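Local atomic coordinates of Bd3460 (Bdellovibrio bacteriovorus, PDB entry 5CEC), a protein that binds the predatory endopeptidase Bd3459 as an ankyrin-repeat immunity protein, probably protecting Bdellovibrio bacteriovorus from its own enzyme during prey invasion. Residues I54-Q59 / L83-N88; G63-M68 / L89-N94; T98-A103 / E114-G119; E130-F135 / K159-G164; A170-G175 / D202-A207. One frame throughout, in Å; residues are numbered along the deposited sequence.

Interaction 1: residues I54-Q59 / L83-N88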
# COMPACT_ATOMS: atom_id res chain seq x y z
N ILE B 54 -23.91 16.54 -12.78
CA ILE B 54 -23.85 15.11 -12.62
C ILE B 54 -24.80 14.62 -11.54
O ILE B 54 -24.78 15.11 -10.40
CB ILE B 54 -22.42 14.66 -12.27
CG1 ILE B 54 -21.44 15.15 -13.34
CG2 ILE B 54 -22.35 13.13 -12.15
CD1 ILE B 54 -19.98 15.03 -12.99
N ASP B 55 -25.60 13.64 -11.91
CA ASP B 55 -26.44 12.91 -10.99
C ASP B 55 -25.56 11.92 -10.29
O ASP B 55 -25.12 10.95 -10.88
CB ASP B 55 -27.55 12.21 -11.79
CG ASP B 55 -28.43 11.32 -10.94
OD1 ASP B 55 -28.26 11.23 -9.69
OD2 ASP B 55 -29.32 10.72 -11.56
N LEU B 56 -25.33 12.15 -9.00
CA LEU B 56 -24.40 11.32 -8.24
C LEU B 56 -24.93 9.92 -8.01
O LEU B 56 -24.15 9.08 -7.58
CB LEU B 56 -24.06 11.97 -6.90
CG LEU B 56 -23.31 13.31 -6.98
CD1 LEU B 56 -23.15 13.93 -5.60
CD2 LEU B 56 -21.96 13.19 -7.65
N ASN B 57 -26.23 9.68 -8.24
CA ASN B 57 -26.78 8.34 -8.13
C ASN B 57 -26.81 7.60 -9.47
O ASN B 57 -27.23 6.45 -9.50
CB ASN B 57 -28.18 8.40 -7.51
CG ASN B 57 -28.15 8.78 -6.05
OD1 ASN B 57 -27.19 8.47 -5.32
ND2 ASN B 57 -29.19 9.46 -5.60
N ALA B 58 -26.44 8.27 -10.57
CA ALA B 58 -26.39 7.58 -11.86
C ALA B 58 -25.30 6.50 -11.88
O ALA B 58 -24.19 6.68 -11.33
CB ALA B 58 -26.21 8.56 -13.01
N GLN B 59 -25.64 5.37 -12.48
CA GLN B 59 -24.74 4.23 -12.53
C GLN B 59 -24.19 4.02 -13.93
O GLN B 59 -24.88 4.25 -14.93
CB GLN B 59 -25.49 2.99 -12.04
CG GLN B 59 -25.74 3.02 -10.55
CD GLN B 59 -26.76 2.00 -10.10
OE1 GLN B 59 -27.98 2.21 -10.19
NE2 GLN B 59 -26.27 0.85 -9.64
N LEU B 83 -21.06 11.78 0.96
CA LEU B 83 -22.10 11.67 1.98
C LEU B 83 -22.74 13.03 2.28
O LEU B 83 -23.96 13.12 2.51
CB LEU B 83 -21.55 11.04 3.28
CG LEU B 83 -21.09 9.60 3.19
CD1 LEU B 83 -20.47 9.15 4.48
CD2 LEU B 83 -22.25 8.71 2.86
N SER B 84 -21.95 14.09 2.24
CA SER B 84 -22.48 15.45 2.46
C SER B 84 -23.44 15.89 1.35
O SER B 84 -24.25 16.78 1.57
CB SER B 84 -21.34 16.45 2.64
OG SER B 84 -20.81 16.91 1.40
N LYS B 85 -23.34 15.27 0.17
CA LYS B 85 -24.28 15.49 -0.93
C LYS B 85 -25.51 14.57 -0.86
O LYS B 85 -26.36 14.62 -1.75
CB LYS B 85 -23.58 15.32 -2.28
CG LYS B 85 -22.36 16.22 -2.49
CD LYS B 85 -22.74 17.70 -2.49
CE LYS B 85 -21.54 18.62 -2.69
NZ LYS B 85 -21.88 20.04 -2.37
N LYS B 86 -25.59 13.73 0.17
CA LYS B 86 -26.77 12.88 0.44
C LYS B 86 -27.01 11.85 -0.66
O LYS B 86 -28.16 11.57 -0.99
CB LYS B 86 -28.02 13.72 0.71
CG LYS B 86 -27.82 14.88 1.66
CD LYS B 86 -27.41 14.45 3.05
CE LYS B 86 -27.35 15.63 4.00
NZ LYS B 86 -28.68 16.02 4.54
N VAL B 87 -25.93 11.26 -1.18
CA VAL B 87 -26.07 10.23 -2.18
C VAL B 87 -26.76 8.99 -1.61
O VAL B 87 -26.75 8.73 -0.39
CB VAL B 87 -24.69 9.84 -2.75
CG1 VAL B 87 -24.06 11.04 -3.43
CG2 VAL B 87 -23.78 9.19 -1.69
N ASN B 88 -27.36 8.20 -2.49
CA ASN B 88 -28.00 6.96 -2.08
C ASN B 88 -26.94 5.91 -1.74
O ASN B 88 -26.04 5.62 -2.53
CB ASN B 88 -28.96 6.43 -3.16
CG ASN B 88 -29.74 5.18 -2.68
OD1 ASN B 88 -29.18 4.11 -2.61
ND2 ASN B 88 -31.01 5.33 -2.26
O HOH W 1 -24.95 6.78 -4.75
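A surface contact, part apolar and part hydrogen-bonded, joins the loop that follows helix 42-49 to the turn that ends helix 76-84. The apolar half is carried by Leu56, whose CG stands anti to its carbonyl carbon (chi1 -64°). Leu56 CB rests 3.6 Å from Val87 CG1, and Leu56 CD1 touches both that methyl and, at 3.6 Å, Lys85 CB, each pair crossing obliquely. The polar half turns on the carboxamide of Asn57. Asn88 N donates to Asn57 OD1 at 2.8 Å, nearly straight (164° at the hydrogen), in the carbonyl plane and on a lone pair. Water 1 donates to the same oxygen and to Asn88 O, so OD1 takes two hydrogen bonds and the amide is tied to both backbone polar atoms of Asn88. An Asx turn, with Asn57 N donating to Asp55 OD1 at 2.9 Å, braces the Asn57 backbone within the type I turn 55-58. In the other segment, the chain leaves helix 76-84 through a Schellman motif, with Lys86 at positive phi. Lys85 NZ is hydrogen-bonded to Gln50 OE1. Leu56 also packs on Leu33 of helix 31-39 and Val49 of helix 42-49, and Leu83 on Glu114 and Leu115 of helix 109-117.

Interaction 2: residues G63-M68 / L89-N94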
# COMPACT_ATOMS: atom_id res chain seq x y z
N GLY B 63 -22.68 -0.80 -13.35
CA GLY B 63 -23.51 -0.44 -12.19
C GLY B 63 -22.83 0.37 -11.12
O GLY B 63 -23.37 0.51 -10.03
N MET B 64 -21.64 0.89 -11.41
CA MET B 64 -20.88 1.66 -10.42
C MET B 64 -21.36 3.08 -10.30
O MET B 64 -21.72 3.74 -11.29
CB MET B 64 -19.39 1.68 -10.78
CG MET B 64 -18.75 0.30 -10.87
SD MET B 64 -18.61 -0.51 -9.27
CE MET B 64 -17.27 0.41 -8.52
N THR B 65 -21.30 3.57 -9.08
CA THR B 65 -21.50 4.98 -8.73
C THR B 65 -20.18 5.59 -8.25
O THR B 65 -19.24 4.88 -7.90
CB THR B 65 -22.46 5.10 -7.56
OG1 THR B 65 -21.92 4.40 -6.43
CG2 THR B 65 -23.84 4.55 -7.92
N PRO B 66 -20.13 6.93 -8.17
CA PRO B 66 -19.00 7.58 -7.52
C PRO B 66 -18.72 7.04 -6.13
O PRO B 66 -17.54 6.87 -5.75
CB PRO B 66 -19.44 9.05 -7.45
CG PRO B 66 -20.34 9.20 -8.63
CD PRO B 66 -21.05 7.91 -8.79
N LEU B 67 -19.76 6.86 -5.33
CA LEU B 67 -19.55 6.39 -3.96
C LEU B 67 -18.90 5.02 -3.93
O LEU B 67 -18.03 4.77 -3.08
CB LEU B 67 -20.89 6.37 -3.20
CG LEU B 67 -20.78 6.02 -1.72
CD1 LEU B 67 -20.04 7.10 -0.96
CD2 LEU B 67 -22.13 5.74 -1.12
N MET B 68 -19.34 4.11 -4.79
CA MET B 68 -18.71 2.78 -4.85
C MET B 68 -17.24 2.88 -5.20
O MET B 68 -16.42 2.17 -4.62
CB MET B 68 -19.41 1.88 -5.85
CG MET B 68 -20.80 1.42 -5.47
SD MET B 68 -21.56 0.73 -6.95
CE MET B 68 -23.28 0.91 -6.53
N LEU B 89 -27.05 5.33 -0.54
CA LEU B 89 -26.04 4.40 -0.07
C LEU B 89 -26.20 2.98 -0.54
O LEU B 89 -25.27 2.19 -0.42
CB LEU B 89 -25.98 4.40 1.46
CG LEU B 89 -25.77 5.73 2.20
CD1 LEU B 89 -25.63 5.53 3.69
CD2 LEU B 89 -24.56 6.46 1.65
N GLU B 90 -27.36 2.66 -1.10
CA GLU B 90 -27.77 1.27 -1.30
C GLU B 90 -27.82 0.80 -2.74
O GLU B 90 -28.20 -0.37 -3.02
CB GLU B 90 -29.09 1.01 -0.59
CG GLU B 90 -29.09 1.36 0.88
CD GLU B 90 -27.99 0.75 1.70
OE1 GLU B 90 -27.48 -0.34 1.38
OE2 GLU B 90 -27.62 1.37 2.72
N LEU B 91 -27.39 1.64 -3.67
CA LEU B 91 -27.26 1.19 -5.05
C LEU B 91 -26.24 0.06 -5.11
O LEU B 91 -25.34 -0.04 -4.28
CB LEU B 91 -26.91 2.34 -5.98
CG LEU B 91 -27.97 3.45 -6.03
CD1 LEU B 91 -27.44 4.64 -6.79
CD2 LEU B 91 -29.25 2.93 -6.66
N LYS B 92 -26.40 -0.81 -6.10
CA LYS B 92 -25.58 -2.00 -6.25
C LYS B 92 -25.00 -2.09 -7.65
O LYS B 92 -25.67 -1.75 -8.64
CB LYS B 92 -26.39 -3.27 -5.97
CG LYS B 92 -26.78 -3.38 -4.52
CD LYS B 92 -27.76 -4.48 -4.31
CE LYS B 92 -28.17 -4.58 -2.87
NZ LYS B 92 -29.45 -5.33 -2.79
N ASN B 93 -23.75 -2.54 -7.73
CA ASN B 93 -23.15 -2.80 -9.06
C ASN B 93 -23.63 -4.13 -9.62
O ASN B 93 -24.46 -4.81 -9.02
CB ASN B 93 -21.63 -2.73 -8.99
CG ASN B 93 -21.02 -3.98 -8.39
OD1 ASN B 93 -21.60 -4.58 -7.49
ND2 ASN B 93 -19.88 -4.43 -8.93
N ASN B 94 -23.04 -4.55 -10.73
CA ASN B 94 -23.40 -5.85 -11.32
C ASN B 94 -23.05 -7.07 -10.48
O ASN B 94 -23.68 -8.11 -10.62
CB ASN B 94 -22.90 -5.99 -12.76
CG ASN B 94 -21.38 -6.00 -12.89
OD1 ASN B 94 -20.65 -5.74 -11.94
ND2 ASN B 94 -20.91 -6.23 -14.09
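Alongside Asn93 and its flat carboxamide runs Met64, pointing the same way: Met64 SD meets chiefly Asn93 CB, at 3.8 Å, with the amide ND2 slightly farther off, brought there by a chain bent at both chi2 and chi3. The amide itself is fixed from outside the two segments: OD1 accepts from Glu97 N, and ND2 donates to Ser393 OG of the Bd3459 chain. A second flat group is the peptide between Leu91 and Lys92: Met68 CE, at the tip of an extended chain, lies over its face, 3.2 Å from Leu91 O. No hydrogen bond crosses the contact. Gly63, at positive phi and without a side chain, lets the backbones come together, with Gly63 CA only 3.9 Å from Asn93 CA, and Asn93 CA-H points at Gly63 O at 3.5 Å. Farther along, Thr65 CG2 meets Leu91 CD1 at 3.8 Å, the two side chains crossing at about a right angle, and Leu67 CD2 reaches Leu89 CD2 at the same separation.

Thr65 is the N-cap of helix 66-72. Thr65 OG1 sits in the crowded position (chi1 60°) and accepts from Met68 N at 3.1 Å, while Thr65 N makes a weak return bond to Met68 SD; the pair forms a capping box, in the Thr-Pro-Leu sequence familiar at the start of an ankyrin repeat's first helix. Helix 66-72 thus begins against the loop leading on to helix 99-105, whose Ala99 packs on Leu67 and whose Phe102 touches Met64, Met68 and Asn93.

Interaction 3: residues T98-A103 / E114-G119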
# COMPACT_ATOMS: atom_id res chain seq x y z
N THR B 98 -23.12 -3.03 -2.63
CA THR B 98 -23.24 -1.63 -2.26
C THR B 98 -21.85 -1.07 -1.94
O THR B 98 -20.84 -1.82 -1.84
CB THR B 98 -24.11 -1.42 -1.02
OG1 THR B 98 -23.43 -1.98 0.10
CG2 THR B 98 -25.51 -2.05 -1.18
N ALA B 99 -21.76 0.25 -1.82
CA ALA B 99 -20.52 0.90 -1.41
C ALA B 99 -19.92 0.29 -0.15
O ALA B 99 -18.70 0.12 -0.08
CB ALA B 99 -20.70 2.41 -1.22
N LEU B 100 -20.76 -0.04 0.83
CA LEU B 100 -20.25 -0.63 2.06
C LEU B 100 -19.62 -1.99 1.78
O LEU B 100 -18.56 -2.31 2.36
CB LEU B 100 -21.37 -0.73 3.10
CG LEU B 100 -20.96 -1.40 4.42
CD1 LEU B 100 -19.75 -0.74 5.09
CD2 LEU B 100 -22.14 -1.40 5.38
N ALA B 101 -20.24 -2.79 0.93
CA ALA B 101 -19.60 -4.04 0.51
C ALA B 101 -18.29 -3.81 -0.19
O ALA B 101 -17.33 -4.53 0.11
CB ALA B 101 -20.52 -4.87 -0.35
N PHE B 102 -18.20 -2.84 -1.06
CA PHE B 102 -16.91 -2.50 -1.69
C PHE B 102 -15.85 -2.15 -0.66
O PHE B 102 -14.71 -2.60 -0.77
CB PHE B 102 -17.05 -1.36 -2.69
CG PHE B 102 -17.49 -1.79 -4.04
CD1 PHE B 102 -16.57 -2.33 -4.91
CD2 PHE B 102 -18.83 -1.69 -4.47
CE1 PHE B 102 -16.93 -2.77 -6.16
CE2 PHE B 102 -19.17 -2.11 -5.76
CZ PHE B 102 -18.22 -2.64 -6.59
N ALA B 103 -16.23 -1.38 0.35
CA ALA B 103 -15.26 -0.96 1.36
C ALA B 103 -14.76 -2.17 2.14
O ALA B 103 -13.55 -2.36 2.29
CB ALA B 103 -15.89 0.05 2.31
N GLU B 114 -17.20 4.67 8.50
CA GLU B 114 -17.87 5.90 8.12
C GLU B 114 -19.24 5.61 7.55
O GLU B 114 -20.20 6.28 7.87
CB GLU B 114 -17.01 6.67 7.11
CG GLU B 114 -17.53 8.06 6.74
CD GLU B 114 -17.38 9.10 7.84
OE1 GLU B 114 -16.59 8.91 8.79
OE2 GLU B 114 -18.07 10.13 7.72
N LEU B 115 -19.32 4.63 6.64
CA LEU B 115 -20.58 4.29 5.98
C LEU B 115 -21.60 3.73 6.96
O LEU B 115 -22.79 4.11 6.93
CB LEU B 115 -20.36 3.34 4.81
CG LEU B 115 -19.68 3.97 3.59
CD1 LEU B 115 -19.24 2.89 2.64
CD2 LEU B 115 -20.58 4.95 2.86
N ILE B 116 -21.15 2.89 7.87
CA ILE B 116 -22.07 2.35 8.89
C ILE B 116 -22.62 3.47 9.81
O ILE B 116 -23.82 3.50 10.06
CB ILE B 116 -21.37 1.23 9.72
CG1 ILE B 116 -21.06 0.03 8.81
CG2 ILE B 116 -22.22 0.77 10.90
CD1 ILE B 116 -20.12 -0.99 9.41
N LYS B 117 -21.76 4.38 10.27
CA LYS B 117 -22.20 5.54 11.04
C LYS B 117 -23.14 6.46 10.27
O LYS B 117 -23.96 7.14 10.87
CB LYS B 117 -20.98 6.35 11.54
CG LYS B 117 -20.20 5.62 12.61
CD LYS B 117 -18.98 6.37 13.13
CE LYS B 117 -18.13 7.01 12.04
NZ LYS B 117 -16.78 7.39 12.52
N ALA B 118 -23.01 6.47 8.95
CA ALA B 118 -23.88 7.22 8.08
C ALA B 118 -25.18 6.52 7.70
O ALA B 118 -25.98 7.08 6.94
CB ALA B 118 -23.14 7.63 6.81
N GLY B 119 -25.40 5.32 8.23
CA GLY B 119 -26.65 4.60 8.09
C GLY B 119 -26.73 3.60 6.96
O GLY B 119 -27.82 3.14 6.62
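Leu100 leaves its helix with CG anti to the backbone N (chi1 177°), whereas Leu115 has CG anti to its carbonyl carbon (chi1 -71°), so the two side chains slide past each other in opposite directions between helices 99-105 and 109-117. Leu115 CD1 ends against backbone as well as side chain, 3.7 Å from Leu100 CA and 4.2 Å from Ala99 CB, with Ala103 CB just beyond. With only methyls at Ala99 and Ala103, the Leu115 methyl can rest on the main chain of the first helix. In return, Leu100 CD1 lies 4.1 Å from Leu115 CB. Leu100 CD2 touches Ile116 CG1 at 3.9 Å, the chains crossing obliquely. Every residue that touches is buried, and no hydrogen bond crosses the interface. Thr98 caps the first helix, Thr98 OG1 taking a long, weak bond from Ala101 N at 3.4 Å; the second helix closes in a Schellman motif at Gly119. This is the hydrophobic packing of the helix pair within one predicted ankyrin repeat. The pair stands between its neighbours: Ala99 lies against Leu67 and Ala71 of helix 66-72, while Ile116 packs on Thr145, Ile149 and Lys152 of helix 143-152.

Interaction 4: residues E130-F135 / K159-G164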
# COMPACT_ATOMS: atom_id res chain seq x y z
N GLU B 130 -20.20 -17.94 -2.78
CA GLU B 130 -20.62 -18.33 -1.45
C GLU B 130 -21.77 -17.49 -0.91
O GLU B 130 -22.48 -17.91 0.02
CB GLU B 130 -19.46 -18.20 -0.44
CG GLU B 130 -18.14 -18.84 -0.81
CD GLU B 130 -17.23 -17.94 -1.63
OE1 GLU B 130 -17.63 -16.83 -2.04
OE2 GLU B 130 -16.07 -18.37 -1.82
N GLY B 131 -21.95 -16.27 -1.45
CA GLY B 131 -22.93 -15.34 -0.89
C GLY B 131 -22.63 -15.00 0.56
O GLY B 131 -23.53 -14.91 1.40
N ASP B 132 -21.36 -14.81 0.88
CA ASP B 132 -20.95 -14.42 2.21
C ASP B 132 -21.67 -13.13 2.63
O ASP B 132 -21.86 -12.21 1.82
CB ASP B 132 -19.45 -14.15 2.28
CG ASP B 132 -18.59 -15.39 2.37
OD1 ASP B 132 -19.12 -16.50 2.57
OD2 ASP B 132 -17.36 -15.18 2.29
N THR B 133 -22.09 -13.12 3.88
CA THR B 133 -22.61 -11.88 4.45
C THR B 133 -21.48 -10.88 4.66
O THR B 133 -20.32 -11.26 4.81
CB THR B 133 -23.33 -12.08 5.79
OG1 THR B 133 -22.38 -12.55 6.75
CG2 THR B 133 -24.48 -13.07 5.64
N LEU B 134 -21.83 -9.61 4.67
CA LEU B 134 -20.87 -8.55 5.05
C LEU B 134 -20.22 -8.87 6.41
O LEU B 134 -19.00 -8.71 6.58
CB LEU B 134 -21.56 -7.20 5.14
CG LEU B 134 -20.65 -5.99 5.27
CD1 LEU B 134 -20.03 -5.67 3.91
CD2 LEU B 134 -21.40 -4.79 5.80
N PHE B 135 -21.04 -9.30 7.36
CA PHE B 135 -20.53 -9.65 8.68
C PHE B 135 -19.44 -10.71 8.60
O PHE B 135 -18.40 -10.58 9.24
CB PHE B 135 -21.63 -10.15 9.64
CG PHE B 135 -21.05 -10.60 10.94
CD1 PHE B 135 -20.54 -9.68 11.83
CD2 PHE B 135 -20.93 -11.95 11.23
CE1 PHE B 135 -19.90 -10.09 12.99
CE2 PHE B 135 -20.28 -12.38 12.35
CZ PHE B 135 -19.78 -11.45 13.26
N LYS B 159 -26.37 -15.50 10.74
CA LYS B 159 -26.95 -15.48 9.40
C LYS B 159 -26.06 -16.23 8.44
O LYS B 159 -24.91 -15.87 8.24
CB LYS B 159 -27.22 -14.06 8.90
CG LYS B 159 -27.84 -14.05 7.52
CD LYS B 159 -28.30 -12.69 7.03
CE LYS B 159 -28.74 -12.72 5.57
NZ LYS B 159 -29.64 -11.61 5.22
N ALA B 160 -26.61 -17.26 7.83
CA ALA B 160 -25.81 -18.12 6.96
C ALA B 160 -25.76 -17.59 5.56
O ALA B 160 -26.68 -16.91 5.08
CB ALA B 160 -26.35 -19.54 6.97
N ASN B 161 -24.66 -17.94 4.89
CA ASN B 161 -24.48 -17.68 3.47
C ASN B 161 -25.21 -18.69 2.62
O ASN B 161 -25.98 -19.51 3.14
CB ASN B 161 -22.98 -17.57 3.12
CG ASN B 161 -22.24 -18.90 3.11
OD1 ASN B 161 -22.82 -19.98 3.23
ND2 ASN B 161 -20.93 -18.81 2.93
N THR B 162 -25.02 -18.60 1.30
CA THR B 162 -25.75 -19.44 0.38
C THR B 162 -25.46 -20.90 0.55
O THR B 162 -26.30 -21.73 0.22
CB THR B 162 -25.45 -19.02 -1.06
OG1 THR B 162 -25.81 -17.66 -1.21
CG2 THR B 162 -26.15 -19.92 -2.09
N LEU B 163 -24.27 -21.21 1.06
CA LEU B 163 -23.83 -22.57 1.32
C LEU B 163 -24.18 -23.08 2.73
O LEU B 163 -23.80 -24.16 3.11
CB LEU B 163 -22.33 -22.67 1.06
CG LEU B 163 -21.87 -22.17 -0.33
CD1 LEU B 163 -20.36 -22.34 -0.50
CD2 LEU B 163 -22.63 -22.88 -1.43
N GLY B 164 -24.91 -22.28 3.49
CA GLY B 164 -25.32 -22.63 4.83
C GLY B 164 -24.29 -22.39 5.90
O GLY B 164 -24.41 -22.98 6.96
O HOH W 2 -26.20 -15.32 0.71
O HOH W 3 -23.48 -13.71 8.90
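Two direct hydrogen bonds cross between the segments, which run almost antiparallel. Asn161 ND2 donates to Asp132 OD1 at 3.0 Å, the oxygen lying in the amide plane and met nearly along its C-O axis. Carboxylate and amide are almost coplanar (6°), side by side and pointing the same way. The second bond is backbone to backbone, Thr162 N to Glu130 O at 2.9 Å. Asp132 OD2 adds a salt bridge to Arg137, and Asn161 OD1 accepts from Glu165 N, so both ends of the Asp-Asn pair are anchored.

Water completes the polar seam. Water 2 donates to Gly131 O at 2.8 Å and also bonds Thr162 OG1; water 3 accepts from Thr133 OG1 and donates to Lys159 O.

Van der Waals contacts fill the rest. Asn161 CB is tucked 3.2 Å from both Glu130 O and Gly131 O, Thr133 CG2 crosses Lys159 CG obliquely at 4.0 Å, and Leu163 CD1 lies against the CA and CG of Glu130.

Thr133 OG1 caps helix 134-141 by accepting from Met136 N, and Asn161 begins an Asn-x-x-Gly-x-Thr sequence over a type I turn that ends at Gly164. Such polar coupling of successive turns, each leading into a helix, is characteristic of the ankyrin fold.

Interaction 5: residues A170-G175 / D202-A207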
# COMPACT_ATOMS: atom_id res chain seq x y z
N ALA B 170 -16.03 -19.99 8.51
CA ALA B 170 -14.89 -19.36 7.85
C ALA B 170 -13.67 -19.31 8.75
O ALA B 170 -12.56 -19.61 8.33
CB ALA B 170 -15.27 -17.96 7.40
N VAL B 171 -13.88 -18.91 10.00
CA VAL B 171 -12.82 -18.86 10.98
C VAL B 171 -12.37 -20.25 11.38
O VAL B 171 -11.17 -20.47 11.65
CB VAL B 171 -13.22 -17.99 12.18
CG1 VAL B 171 -12.29 -18.14 13.35
CG2 VAL B 171 -13.43 -16.55 11.73
N ALA B 172 -13.28 -21.20 11.41
CA ALA B 172 -12.88 -22.60 11.66
C ALA B 172 -11.85 -23.03 10.62
O ALA B 172 -10.88 -23.71 10.96
CB ALA B 172 -14.09 -23.51 11.62
N ARG B 173 -12.07 -22.69 9.34
CA ARG B 173 -11.07 -23.07 8.32
C ARG B 173 -9.78 -22.27 8.43
O ARG B 173 -8.68 -22.85 8.42
CB ARG B 173 -11.63 -22.85 6.94
CG ARG B 173 -12.74 -23.78 6.55
CD ARG B 173 -12.95 -23.77 5.05
NE ARG B 173 -14.07 -24.61 4.65
CZ ARG B 173 -15.34 -24.24 4.63
NH1 ARG B 173 -15.72 -23.03 5.02
NH2 ARG B 173 -16.24 -25.13 4.26
N TYR B 174 -9.91 -20.94 8.52
CA TYR B 174 -8.78 -20.09 8.21
C TYR B 174 -8.39 -19.10 9.31
O TYR B 174 -7.50 -18.25 9.11
CB TYR B 174 -9.06 -19.34 6.92
CG TYR B 174 -9.41 -20.24 5.76
CD1 TYR B 174 -8.53 -21.26 5.36
CD2 TYR B 174 -10.61 -20.12 5.08
CE1 TYR B 174 -8.83 -22.10 4.31
CE2 TYR B 174 -10.90 -20.95 3.99
CZ TYR B 174 -10.01 -21.95 3.64
OH TYR B 174 -10.30 -22.78 2.61
N GLY B 175 -9.02 -19.21 10.48
CA GLY B 175 -8.78 -18.31 11.59
C GLY B 175 -8.15 -18.99 12.78
O GLY B 175 -7.56 -20.08 12.68
N ASP B 202 -16.28 -29.89 11.70
CA ASP B 202 -16.03 -30.72 10.53
C ASP B 202 -15.15 -29.94 9.53
O ASP B 202 -14.21 -30.49 8.95
CB ASP B 202 -17.33 -31.12 9.83
CG ASP B 202 -18.12 -32.17 10.57
OD1 ASP B 202 -17.55 -32.96 11.35
OD2 ASP B 202 -19.33 -32.23 10.31
N VAL B 203 -15.47 -28.67 9.28
CA VAL B 203 -14.72 -27.94 8.26
C VAL B 203 -13.33 -27.55 8.74
O VAL B 203 -12.41 -27.43 7.94
CB VAL B 203 -15.50 -26.75 7.63
CG1 VAL B 203 -16.86 -27.22 7.13
CG2 VAL B 203 -15.62 -25.57 8.55
N ALA B 204 -13.17 -27.31 10.05
CA ALA B 204 -11.83 -27.13 10.59
C ALA B 204 -10.92 -28.33 10.33
O ALA B 204 -9.80 -28.17 9.91
CB ALA B 204 -11.88 -26.84 12.07
N LYS B 205 -11.44 -29.50 10.63
CA LYS B 205 -10.69 -30.72 10.40
C LYS B 205 -10.35 -30.89 8.93
O LYS B 205 -9.22 -31.18 8.58
CB LYS B 205 -11.49 -31.93 10.84
CG LYS B 205 -11.78 -32.05 12.31
CD LYS B 205 -12.58 -33.33 12.52
CE LYS B 205 -13.02 -33.53 13.93
NZ LYS B 205 -13.97 -34.68 13.94
N GLU B 206 -11.31 -30.65 8.07
CA GLU B 206 -11.12 -30.78 6.64
C GLU B 206 -10.06 -29.81 6.08
O GLU B 206 -9.29 -30.18 5.19
CB GLU B 206 -12.46 -30.59 5.94
CG GLU B 206 -12.42 -30.70 4.43
CD GLU B 206 -13.77 -30.46 3.78
OE1 GLU B 206 -14.41 -29.46 4.11
OE2 GLU B 206 -14.23 -31.25 2.93
N ALA B 207 -9.98 -28.60 6.63
CA ALA B 207 -8.99 -27.59 6.24
C ALA B 207 -7.64 -27.74 6.97
O ALA B 207 -6.74 -26.90 6.80
CB ALA B 207 -9.56 -26.21 6.50
O HOH W 4 -12.92 -27.26 5.11
O HOH W 5 -16.62 -27.84 3.15
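Close apolar packing joins helix 170-174 to helix 202-206, whose axes over these segments approach to 7.7 Å and cross at -23°, running nearly the same way. Small residues make this possible: Ala172 CB meets Ala204 CB at 4.0 Å, and Ala207 CB sits over the backbone of the other helix, 3.9 Å from Arg173 CA. Val203 wedges in beside them. Val203 CG2, in the crowded position, touches Ala172 CB and Arg173 CG, while Val203 CG1 lies 3.6 Å from Arg173 NH2. The valine covers one face of the guanidinium, its CB offset toward the rim. Nearer the backbone, Arg173 CB stands over the centre of the Tyr174 ring.

A backbone CA-H...O contact adds to the packing, with Ala204 CA 3.6 Å from Ala172 O.

The polar contacts between the segments run through water. Water 4 accepts from Arg173 NE at 2.9 Å and donates to Val203 O and Glu206 OE1. Water 5, at the guanidinium edge and in its plane, accepts from Arg173 NH2 and donates to the same OE1. The oppositely charged Arg173 and Glu206 are therefore linked through solvent, Arg173 NH2 and Glu206 OE1 being 4.7 Å apart, whereas Arg173 NH1 makes a salt bridge to Glu165.

Arg173 O accepts from Asn411 and Ala207 O from Gln408, both of the Bd3459 chain, while Ala172 and Ala204 reach helix 210-218 and Val171 packs on helix 177-185.

From the N terminus, interaction 1 closes a loop of 23 residues between 54-59 and 83-88, and interaction 2 opens inside it and closes just beyond, so the two cross. They touch, for instance where Leu83 meets Leu89, and bind the turns around helices 66-72 and 76-84. Interaction 3 follows in series with the shortest closure, 10 residues; Phe102 and Ala99 join it to interaction 2, and Leu83 to interaction 1. Interaction 4 spans 23 residues, joins the turns before helices 134-141 and 167-174, and meets interaction 3 where Leu100 packs on Leu134. Interaction 5, spanning 26 residues, ties helix 167-174 to helix 200-206 without touching interaction 4. Interactions 1 and 5 lie on opposite sides of the chain's centre.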